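PDB 4ZGS: putative D-lactate dehydrogenase from Chlamydomonas reinhardtii, which acts as a chloroplast pyruvate reductase, probably converting pyruvate to D-lactate with NADH as the hydride donor. Local coordinates for residues P240-P243 against S244-Q247; L248-K251 against E252-Q255; W317-Q320 against F321-L325; R115-L118 against H119-A122. One frame throughout, in Å; residues are numbered along the deposited sequence.

Contact 1 (P240-P243 against S244-Q247); sequences PLLP and STRQ. With NAD (nicotinamide-adenine-dinucleotide), chain I.
Leu242 and Ser244 meet at the adenine end of NAD, CB of the first 3.8 Å from OG of the second. Ser244 OG receives a hydrogen bond from NAD N6A at 2.7 Å, but a strongly bent one (118° at the hydrogen), so it is weak. Beside it the methyl of Thr245 comes up to the same amino group, CG2 lying 3.1 Å from NAD N6A, while Leu242 turns its CD1 branch to the imidazole side of the purine, at N7A. The adenine is thus met by one hydroxyl and the aliphatic groups of Pro240, Leu242 and Thr245, all from a single short loop.

What sets these groups in place is the turn behind them. Thr245 holds its hydroxyl between its own backbone N and carbonyl carbon (chi1 57°), which aims OG1 back into the loop and leaves CG2 facing the ligand. OG1 accepts from Leu242 N in a nearly straight bond whose modelled length is doubtfully short, and it sits 2.9 Å from Pro240 O, one candidate for its proton. Thr245 N closes the turn on Leu242 O at 2.8 Å, again weakly, with Pro243 and Ser244 at the corners, both near helical backbone angles. Leu241 sends CD1 across Thr245, and both side chains rest on Leu271. Elsewhere on the cofactor, the amides of Ala188 and Ile189 bind NAD. The loop, which follows strand 234-237 of the six-stranded parallel sheet, forms part of the adenine pocket of a Rossmann-type dinucleotide-binding domain.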
loop_
_atom_site.group_PDB
_atom_site.type_symbol
_atom_site.label_atom_id
_atom_site.label_comp_id
_atom_site.label_asym_id
_atom_site.label_seq_id
_atom_site.Cartn_x
_atom_site.Cartn_y
_atom_site.Cartn_z
ATOM N N PRO A 240 -1.337 25.948 -22.366
ATOM C CA PRO A 240 0.079 25.636 -22.597
ATOM C C PRO A 240 0.933 26.437 -21.634
ATOM O O PRO A 240 0.431 27.385 -21.026
ATOM C CB PRO A 240 0.312 26.077 -24.043
ATOM C CG PRO A 240 -0.683 27.179 -24.243
ATOM C CD PRO A 240 -1.906 26.763 -23.450
ATOM N N LEU A 241 2.203 26.087 -21.499
ATOM C CA LEU A 241 3.053 26.845 -20.606
ATOM C C LEU A 241 3.689 28.024 -21.340
ATOM O O LEU A 241 4.529 27.844 -22.224
ATOM C CB LEU A 241 4.125 25.938 -20.018
ATOM C CG LEU A 241 5.016 26.575 -18.966
ATOM C CD1 LEU A 241 4.125 27.103 -17.844
ATOM C CD2 LEU A 241 5.982 25.524 -18.446
ATOM N N LEU A 242 3.292 29.233 -20.953
ATOM C CA LEU A 242 3.795 30.465 -21.560
ATOM C C LEU A 242 4.322 31.403 -20.509
ATOM O O LEU A 242 4.028 31.226 -19.332
ATOM C CB LEU A 242 2.695 31.178 -22.352
ATOM C CG LEU A 242 2.183 30.484 -23.613
ATOM C CD1 LEU A 242 0.979 31.208 -24.194
ATOM C CD2 LEU A 242 3.307 30.443 -24.637
ATOM N N PRO A 243 5.117 32.398 -20.925
ATOM C CA PRO A 243 5.553 33.402 -19.958
ATOM C C PRO A 243 4.348 34.001 -19.226
ATOM O O PRO A 243 4.484 34.287 -18.031
ATOM C CB PRO A 243 6.262 34.437 -20.825
ATOM C CG PRO A 243 6.771 33.646 -21.981
ATOM C CD PRO A 243 5.705 32.623 -22.256
ATOM N N SER A 244 3.201 34.153 -19.907
ATOM C CA SER A 244 1.982 34.667 -19.256
ATOM C C SER A 244 1.377 33.650 -18.291
ATOM O O SER A 244 0.796 34.026 -17.275
ATOM C CB SER A 244 0.903 35.080 -20.276
ATOM O OG SER A 244 0.532 34.024 -21.144
ATOM N N THR A 245 1.548 32.365 -18.586
ATOM C CA THR A 245 0.948 31.312 -17.774
ATOM C C THR A 245 1.920 30.751 -16.742
ATOM O O THR A 245 1.613 29.782 -16.040
ATOM C CB THR A 245 0.411 30.161 -18.647
ATOM O OG1 THR A 245 1.470 29.635 -19.461
ATOM C CG2 THR A 245 -0.706 30.669 -19.544
ATOM N N ARG A 246 3.121 31.311 -16.691
ATOM C CA ARG A 246 4.104 30.740 -15.803
ATOM C C ARG A 246 3.690 30.984 -14.366
ATOM O O ARG A 246 3.594 32.121 -13.921
ATOM C CB ARG A 246 5.469 31.338 -16.067
ATOM C CG ARG A 246 6.554 30.722 -15.245
ATOM C CD ARG A 246 7.887 31.238 -15.735
ATOM N NE ARG A 246 8.924 31.006 -14.747
ATOM C CZ ARG A 246 9.241 31.865 -13.789
ATOM N NH1 ARG A 246 8.606 33.026 -13.708
ATOM N NH2 ARG A 246 10.209 31.585 -12.921
ATOM N N GLN A 247 3.529 29.899 -13.621
ATOM C CA GLN A 247 3.104 29.964 -12.229
ATOM C C GLN A 247 1.818 30.774 -12.081
ATOM O O GLN A 247 1.621 31.565 -11.148
ATOM C CB GLN A 247 4.253 30.478 -11.372
ATOM C CG GLN A 247 5.265 29.362 -11.213
ATOM C CD GLN A 247 6.491 29.742 -10.463
ATOM O OE1 GLN A 247 6.702 30.905 -10.131
ATOM N NE2 GLN A 247 7.312 28.744 -10.155
HETATM P PA NAD I . -4.175 23.690 -27.740
HETATM O O1A NAD I . -3.398 24.645 -28.563
HETATM O O2A NAD I . -5.325 23.451 -28.648
HETATM O O5B NAD I . -4.630 24.328 -26.342
HETATM C C5B NAD I . -3.963 25.451 -25.769
HETATM C C4B NAD I . -4.887 26.620 -25.641
HETATM O O4B NAD I . -4.457 27.521 -24.521
HETATM C C3B NAD I . -4.911 27.446 -26.876
HETATM O O3B NAD I . -6.271 27.660 -27.347
HETATM C C2B NAD I . -4.327 28.736 -26.527
HETATM O O2B NAD I . -4.966 29.793 -27.293
HETATM C C1B NAD I . -4.590 28.904 -25.081
HETATM N N9A NAD I . -3.759 29.850 -24.452
HETATM C C8A NAD I . -2.576 30.446 -24.980
HETATM N N7A NAD I . -2.043 31.354 -24.049
HETATM C C5A NAD I . -2.885 31.336 -22.958
HETATM C C6A NAD I . -2.941 31.994 -21.690
HETATM N N6A NAD I . -1.954 32.936 -21.310
HETATM N N1A NAD I . -3.890 31.722 -20.913
HETATM C C2A NAD I . -4.808 30.939 -21.100
HETATM N N3A NAD I . -4.923 30.254 -22.185
HETATM C C4A NAD I . -3.979 30.383 -23.217
HETATM O O3 NAD I . -3.369 22.324 -27.499
HETATM P PN NAD I . -3.937 21.066 -26.691
HETATM O O1N NAD I . -4.087 19.865 -27.549
HETATM O O2N NAD I . -5.327 21.303 -26.234
HETATM O O5D NAD I . -2.993 20.768 -25.438
HETATM C C5D NAD I . -1.574 20.622 -25.565
HETATM C C4D NAD I . -1.065 20.488 -24.179
HETATM O O4D NAD I . -1.363 19.139 -23.648
HETATM C C3D NAD I . 0.396 20.609 -24.084
HETATM O O3D NAD I . 0.814 21.998 -24.126
HETATM C C2D NAD I . 0.664 20.009 -22.779
HETATM O O2D NAD I . 0.511 21.027 -21.759
HETATM C C1D NAD I . -0.354 18.946 -22.584
HETATM N N1N NAD I . 0.234 17.667 -22.654
HETATM C C2N NAD I . -0.059 16.698 -21.666
HETATM C C3N NAD I . 0.531 15.436 -21.720
HETATM C C7N NAD I . 0.216 14.395 -20.650
HETATM O O7N NAD I . 0.011 14.739 -19.499
HETATM N N7N NAD I . 0.176 13.015 -20.976
HETATM C C4N NAD I . 1.424 15.128 -22.764
HETATM C C5N NAD I . 1.723 16.092 -23.748
HETATM C C6N NAD I . 1.133 17.350 -23.696
#

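Contact 2 (L248-K251 against E252-Q255); sequences LINK and ESIQ
Between Asn250, still extended, and Ser253 the chain bends into a short, weakly bonded helical turn, where Ile254 N donates to Asn250 O at 3.1 Å. The side chain of Asn250 closes the start of that turn. Its CG is placed between the backbone N and the carbonyl carbon (chi1 54°), which folds the amide over the first turn and brings OD1 to Ser253 N at 2.7 Å. The bond is almost perfectly straight, 175° at the hydrogen, and the donor lies nearly in line with the side-chain C=O.

This is an N-cap, and the residues flanking it form a hydrophobic staple: Ile249, just before the cap, lays its CG2 methyl against CG1 of Ile254 at 3.6 Å, the two side chains crossing at about a right angle. An alanine in place of Asn250 would probably leave Ser253 N without its acceptor and the first turn of the helix less firmly held.

The hydroxyl of Ser253 points back toward the incoming loop, OG being 2.8 Å from Leu248 O and 2.9 Å from Asn250 OD1; which of the two takes its proton is not settled. Glu252, bent at chi2, curls back so that OE1 rests 3.3 Å from Lys251 CB. Lys251 runs fully extended, so NZ stays 5.8 Å from Glu252 OE2 and their opposite charges can interact only at a distance. Leu248 and Ile249 both touch Leu237 of strand 234-237, and the backbone of Ile249 is hydrogen-bonded to Leu271 and Asp273.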
loop_
_atom_site.group_PDB
_atom_site.type_symbol
_atom_site.label_atom_id
_atom_site.label_comp_id
_atom_site.label_asym_id
_atom_site.label_seq_id
_atom_site.Cartn_x
_atom_site.Cartn_y
_atom_site.Cartn_z
ATOM N N LEU A 248 0.937 30.512 -13.035
ATOM C CA LEU A 248 -0.424 30.997 -13.028
ATOM C C LEU A 248 -1.025 30.795 -11.662
ATOM O O LEU A 248 -1.661 31.697 -11.111
ATOM C CB LEU A 248 -1.223 30.263 -14.095
ATOM C CG LEU A 248 -2.640 30.708 -14.363
ATOM C CD1 LEU A 248 -2.695 31.635 -15.568
ATOM C CD2 LEU A 248 -3.401 29.447 -14.633
ATOM N N ILE A 249 -0.850 29.590 -11.141
ATOM C CA ILE A 249 -1.159 29.302 -9.746
ATOM C C ILE A 249 0.071 29.583 -8.874
ATOM O O ILE A 249 1.111 28.933 -9.008
ATOM C CB ILE A 249 -1.615 27.850 -9.567
ATOM C CG1 ILE A 249 -2.763 27.553 -10.547
ATOM C CG2 ILE A 249 -1.903 27.542 -8.102
ATOM C CD1 ILE A 249 -4.007 28.358 -10.284
ATOM N N ASN A 250 -0.061 30.549 -7.977
ATOM C CA ASN A 250 1.007 30.916 -7.066
ATOM C C ASN A 250 0.438 31.319 -5.724
ATOM O O ASN A 250 -0.754 31.137 -5.467
ATOM C CB ASN A 250 1.857 32.043 -7.654
ATOM C CG ASN A 250 1.027 33.263 -8.067
ATOM O OD1 ASN A 250 0.014 33.601 -7.441
ATOM N ND2 ASN A 250 1.462 33.930 -9.132
ATOM N N LYS A 251 1.293 31.846 -4.859
ATOM C CA LYS A 251 0.872 32.172 -3.506
ATOM C C LYS A 251 -0.270 33.172 -3.506
ATOM O O LYS A 251 -1.217 33.043 -2.729
ATOM C CB LYS A 251 2.037 32.736 -2.696
ATOM C CG LYS A 251 1.668 33.054 -1.261
ATOM C CD LYS A 251 2.793 33.788 -0.566
ATOM C CE LYS A 251 2.569 33.853 0.932
ATOM N NZ LYS A 251 3.794 34.366 1.594
ATOM N N GLU A 252 -0.165 34.161 -4.390
ATOM C CA GLU A 252 -1.126 35.252 -4.470
ATOM C C GLU A 252 -2.441 34.837 -5.097
ATOM O O GLU A 252 -3.502 35.052 -4.511
ATOM C CB GLU A 252 -0.538 36.420 -5.268
ATOM C CG GLU A 252 0.542 37.204 -4.525
ATOM C CD GLU A 252 1.816 36.394 -4.300
ATOM O OE1 GLU A 252 1.927 35.284 -4.864
ATOM O OE2 GLU A 252 2.693 36.851 -3.534
ATOM N N SER A 253 -2.370 34.219 -6.272
ATOM C CA SER A 253 -3.587 33.902 -7.000
ATOM C C SER A 253 -4.386 32.878 -6.229
ATOM O O SER A 253 -5.620 32.833 -6.326
ATOM C CB SER A 253 -3.292 33.410 -8.424
ATOM O OG SER A 253 -2.416 32.309 -8.450
ATOM N N ILE A 254 -3.697 32.072 -5.440
ATOM C CA ILE A 254 -4.399 31.053 -4.682
ATOM C C ILE A 254 -5.355 31.673 -3.656
ATOM O O ILE A 254 -6.434 31.129 -3.414
ATOM C CB ILE A 254 -3.419 30.102 -3.992
ATOM C CG1 ILE A 254 -2.880 29.097 -5.025
ATOM C CG2 ILE A 254 -4.124 29.356 -2.896
ATOM C CD1 ILE A 254 -1.821 28.163 -4.520
ATOM N N GLN A 255 -4.995 32.821 -3.085
ATOM C CA GLN A 255 -5.877 33.472 -2.114
ATOM C C GLN A 255 -7.082 34.120 -2.791
ATOM O O GLN A 255 -8.008 34.537 -2.107
ATOM C CB GLN A 255 -5.123 34.497 -1.263
ATOM C CG GLN A 255 -4.062 33.853 -0.377
ATOM C CD GLN A 255 -4.605 32.692 0.474
ATOM O OE1 GLN A 255 -5.668 32.802 1.093
ATOM N NE2 GLN A 255 -3.880 31.568 0.481
#

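Contact 3 (W317-Q320 against F321-L325); sequences WDRQ and FRTLL
Trp317 and Arg322 cross at about a right angle, the aliphatic part of the arginine passing over one face of the indole. Arg322 CD makes a CH-pi contact there, 4.2 Å from the centroid of the six-membered ring. Two successive bends in the arginine chain (chi2 -59°, chi3 -66°) fold it over the tryptophan and leave the guanidinium plane steeply turned, 70° from that of the ring. Its nitrogens bond onward to Val161 O, Arg162 O and Tyr166 OH of a third subunit.

Asp318 is the N-cap of the helix. Its OD1 accepts from Phe321 N at 3.0 Å in a nearly straight bond, although the amide approaches from well above the carboxylate plane. The same carboxylate lies across the root of the phenylalanine, CG being 3.6 Å from Phe321 CB.

One turn further, Arg319 O is gripped twice by Thr323, by N at 2.9 Å and by OG1 at 2.8 Å, from opposite faces of the carbonyl plane. The Arg319 and Thr323 side chains run alongside each other toward a second subunit, where Arg319 forms salt bridges with Asp279 and Glu282 and the threonine hydroxyl meets its own counterpart. Within the chain, Gln320, Thr323 and Leu324 pack on helix 277-283, while Phe321, Leu324 and Leu325 rest on strand 330-332.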
loop_
_atom_site.group_PDB
_atom_site.type_symbol
_atom_site.label_atom_id
_atom_site.label_comp_id
_atom_site.label_asym_id
_atom_site.label_seq_id
_atom_site.Cartn_x
_atom_site.Cartn_y
_atom_site.Cartn_z
ATOM N N TRP A 317 16.811 12.816 -4.662
ATOM C CA TRP A 317 15.583 12.899 -3.864
ATOM C C TRP A 317 14.923 14.281 -3.902
ATOM O O TRP A 317 15.562 15.299 -3.640
ATOM C CB TRP A 317 15.889 12.528 -2.424
ATOM C CG TRP A 317 14.707 12.366 -1.582
ATOM C CD1 TRP A 317 14.225 13.248 -0.667
ATOM C CD2 TRP A 317 13.850 11.224 -1.546
ATOM N NE1 TRP A 317 13.095 12.729 -0.073
ATOM C CE2 TRP A 317 12.846 11.491 -0.596
ATOM C CE3 TRP A 317 13.830 10.010 -2.235
ATOM C CZ2 TRP A 317 11.835 10.582 -0.305
ATOM C CZ3 TRP A 317 12.820 9.119 -1.962
ATOM C CH2 TRP A 317 11.833 9.406 -0.993
ATOM N N ASP A 318 13.639 14.316 -4.239
ATOM C CA ASP A 318 12.896 15.580 -4.291
ATOM C C ASP A 318 12.078 15.648 -3.015
ATOM O O ASP A 318 11.102 14.941 -2.856
ATOM C CB ASP A 318 12.008 15.632 -5.532
ATOM C CG ASP A 318 11.369 16.998 -5.757
ATOM O OD1 ASP A 318 11.016 17.696 -4.783
ATOM O OD2 ASP A 318 11.204 17.371 -6.935
ATOM N N ARG A 319 12.504 16.465 -2.077
ATOM C CA ARG A 319 11.885 16.399 -0.768
ATOM C C ARG A 319 10.490 16.990 -0.850
ATOM O O ARG A 319 9.552 16.474 -0.245
ATOM C CB ARG A 319 12.716 17.101 0.308
ATOM C CG ARG A 319 12.090 16.926 1.690
ATOM C CD ARG A 319 12.756 17.845 2.707
ATOM N NE ARG A 319 14.188 17.587 2.787
ATOM C CZ ARG A 319 15.028 18.334 3.481
ATOM N NH1 ARG A 319 14.568 19.375 4.164
ATOM N NH2 ARG A 319 16.318 18.047 3.481
ATOM N N GLN A 320 10.349 18.080 -1.592
ATOM C CA GLN A 320 9.048 18.725 -1.639
ATOM C C GLN A 320 8.001 17.924 -2.430
ATOM O O GLN A 320 6.852 17.848 -1.986
ATOM C CB GLN A 320 9.186 20.164 -2.133
ATOM C CG GLN A 320 8.941 20.441 -3.576
ATOM C CD GLN A 320 8.759 21.931 -3.808
ATOM O OE1 GLN A 320 8.420 22.670 -2.881
ATOM N NE2 GLN A 320 9.037 22.390 -5.023
ATOM N N PHE A 321 8.381 17.242 -3.508
ATOM C CA PHE A 321 7.444 16.316 -4.158
ATOM C C PHE A 321 7.009 15.169 -3.213
ATOM O O PHE A 321 5.813 14.884 -3.063
ATOM C CB PHE A 321 8.057 15.734 -5.429
ATOM C CG PHE A 321 7.128 14.825 -6.213
ATOM C CD1 PHE A 321 5.952 15.311 -6.792
ATOM C CD2 PHE A 321 7.438 13.480 -6.383
ATOM C CE1 PHE A 321 5.105 14.476 -7.544
ATOM C CE2 PHE A 321 6.582 12.635 -7.115
ATOM C CZ PHE A 321 5.411 13.144 -7.698
ATOM N N ARG A 322 7.969 14.524 -2.561
ATOM C CA ARG A 322 7.648 13.400 -1.663
ATOM C C ARG A 322 6.736 13.854 -0.502
ATOM O O ARG A 322 5.829 13.131 -0.051
ATOM C CB ARG A 322 8.952 12.756 -1.131
ATOM C CG ARG A 322 9.888 12.147 -2.224
ATOM C CD ARG A 322 9.145 11.057 -3.007
ATOM N NE ARG A 322 8.824 9.901 -2.167
ATOM C CZ ARG A 322 7.987 8.920 -2.509
ATOM N NH1 ARG A 322 7.344 8.937 -3.679
ATOM N NH2 ARG A 322 7.770 7.924 -1.662
ATOM N N THR A 323 6.977 15.069 -0.036
ATOM C CA THR A 323 6.144 15.674 0.977
ATOM C C THR A 323 4.717 15.865 0.443
ATOM O O THR A 323 3.740 15.539 1.119
ATOM C CB THR A 323 6.756 17.020 1.434
ATOM O OG1 THR A 323 8.009 16.761 2.075
ATOM C CG2 THR A 323 5.846 17.763 2.412
ATOM N N LEU A 324 4.614 16.385 -0.781
ATOM C CA LEU A 324 3.322 16.642 -1.420
ATOM C C LEU A 324 2.440 15.388 -1.511
ATOM O O LEU A 324 1.220 15.448 -1.307
ATOM C CB LEU A 324 3.543 17.213 -2.805
ATOM C CG LEU A 324 2.265 17.617 -3.485
ATOM C CD1 LEU A 324 1.497 18.573 -2.566
ATOM C CD2 LEU A 324 2.609 18.259 -4.806
ATOM N N LEU A 325 3.083 14.263 -1.812
ATOM C CA LEU A 325 2.454 12.946 -1.880
ATOM C C LEU A 325 1.944 12.487 -0.513
ATOM O O LEU A 325 1.251 11.481 -0.403
ATOM C CB LEU A 325 3.451 11.938 -2.441
ATOM C CG LEU A 325 3.986 12.292 -3.828
ATOM C CD1 LEU A 325 5.087 11.346 -4.210
ATOM C CD2 LEU A 325 2.845 12.228 -4.879
#

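Contact 4 (R115-L118 against H119-A122); sequences RVDL and HACA
Asp117 OD1 is held by two backbone amides at once, His119 N at 2.8 Å and, more weakly, Ala120 N at 3.0 Å. Asp117 is therefore the N-cap of helix 118-124, which links strands 105-108 and 127-129 of the five-stranded parallel sheet, in what is probably the substrate-binding domain of this dehydrogenase family. CG lies opposite the backbone N about the first torsion (chi1 -178°), and this carries the carboxylate forward over the opening turn. His119 N reaches OD1 on its anti side, 31° out of the carboxylate plane, and the bond is bent, 132° at the hydrogen.

The backbone of the same residue adds to it. Asp117 O accepts from Cys121 N at 3.1 Å, and the amide of Ala120 divides itself, with a second weak bond to this carbonyl. The negative carboxylate at the helix start would be expected to interact favourably with the helix dipole. A leucine in place of Asp117 would probably leave the amide of His119 without its acceptor and the start of the helix without a compensating charge.

Side chains close round the cap. Val116 and Cys121 hold the two positions of a hydrophobic staple, CG2 of the valine 3.9 Å from SG of the cysteine, and Ile95 of helix 92-101 touches Asp117, Ala120 and Cys121. Leu118 turns to Val128 on the neighbouring strand, while its carbonyl takes Ala122 N at 3.1 Å. The other carboxylate oxygen, Asp117 OD2, rests against the methyl of Ala120, 3.5 Å from CB.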
loop_
_atom_site.group_PDB
_atom_site.type_symbol
_atom_site.label_atom_id
_atom_site.label_comp_id
_atom_site.label_asym_id
_atom_site.label_seq_id
_atom_site.Cartn_x
_atom_site.Cartn_y
_atom_site.Cartn_z
ATOM N N ARG A 115 13.974 17.797 -25.314
ATOM C CA ARG A 115 15.277 17.225 -24.991
ATOM C C ARG A 115 16.212 16.959 -26.182
ATOM O O ARG A 115 17.397 16.733 -25.982
ATOM C CB ARG A 115 15.074 15.950 -24.185
ATOM C CG ARG A 115 16.345 15.284 -23.696
ATOM C CD ARG A 115 15.945 14.188 -22.701
ATOM N NE ARG A 115 16.971 13.177 -22.459
ATOM C CZ ARG A 115 16.905 12.297 -21.466
ATOM N NH1 ARG A 115 15.899 12.340 -20.608
ATOM N NH2 ARG A 115 17.837 11.378 -21.325
ATOM N N VAL A 116 15.710 17.002 -27.412
ATOM C CA VAL A 116 16.610 16.816 -28.550
ATOM C C VAL A 116 17.216 18.142 -28.954
ATOM O O VAL A 116 16.538 19.165 -28.950
ATOM C CB VAL A 116 15.896 16.198 -29.779
ATOM C CG1 VAL A 116 14.933 17.181 -30.381
ATOM C CG2 VAL A 116 16.915 15.780 -30.828
ATOM N N ASP A 117 18.486 18.100 -29.349
ATOM C CA ASP A 117 19.190 19.293 -29.786
ATOM C C ASP A 117 19.100 19.379 -31.302
ATOM O O ASP A 117 19.729 18.599 -32.019
ATOM C CB ASP A 117 20.654 19.247 -29.306
ATOM C CG ASP A 117 21.452 20.490 -29.686
ATOM O OD1 ASP A 117 20.935 21.351 -30.428
ATOM O OD2 ASP A 117 22.611 20.610 -29.230
ATOM N N LEU A 118 18.370 20.389 -31.770
ATOM C CA LEU A 118 18.075 20.547 -33.191
ATOM C C LEU A 118 19.191 21.299 -33.858
ATOM O O LEU A 118 19.313 21.286 -35.079
ATOM C CB LEU A 118 16.753 21.292 -33.397
ATOM C CG LEU A 118 15.477 20.744 -32.759
ATOM C CD1 LEU A 118 14.336 21.728 -32.944
ATOM C CD2 LEU A 118 15.114 19.408 -33.379
ATOM N N HIS A 119 20.013 21.954 -33.043
ATOM C CA HIS A 119 21.173 22.665 -33.559
ATOM C C HIS A 119 22.263 21.639 -33.816
ATOM O O HIS A 119 23.110 21.827 -34.688
ATOM C CB HIS A 119 21.656 23.766 -32.599
ATOM C CG HIS A 119 20.722 24.935 -32.480
ATOM N ND1 HIS A 119 19.703 25.176 -33.379
ATOM C CD2 HIS A 119 20.682 25.957 -31.590
ATOM C CE1 HIS A 119 19.062 26.279 -33.035
ATOM N NE2 HIS A 119 19.639 26.774 -31.953
ATOM N N ALA A 120 22.227 20.541 -33.066
ATOM C CA ALA A 120 23.178 19.464 -33.294
ATOM C C ALA A 120 22.741 18.612 -34.484
ATOM O O ALA A 120 23.569 18.215 -35.313
ATOM C CB ALA A 120 23.324 18.607 -32.040
ATOM N N CYS A 121 21.434 18.404 -34.617
ATOM C CA CYS A 121 20.935 17.596 -35.722
ATOM C C CYS A 121 21.168 18.294 -37.046
ATOM O O CYS A 121 21.496 17.649 -38.036
ATOM C CB CYS A 121 19.443 17.295 -35.570
ATOM S SG CYS A 121 18.968 16.297 -34.139
ATOM N N ALA A 122 21.054 19.617 -37.051
ATOM C CA ALA A 122 21.278 20.366 -38.270
ATOM C C ALA A 122 22.706 20.168 -38.755
ATOM O O ALA A 122 22.941 19.999 -39.944
ATOM C CB ALA A 122 20.989 21.840 -38.048
#

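Overall arrangement
Contacts 1 and 2 are successive pieces of one connection, leading from strand 234-237 past the adenine of NAD into helix 251-254; their centres are 13 Å apart, and the side chain of Leu248 at the start of contact 2 is about 5 Å from NAD. Contact 3 is farther along the chain, its centre 23 Å from that of contact 1 and the side chain of Phe321 about 13 Å from NAD; unlike the other three it faces neighbouring subunits. Contact 4 lies beside the other parallel sheet, 36 Å from contact 2 between centres. Contacts 2, 3 and 4 nevertheless share one device, an Asn or Asp that caps a helix start.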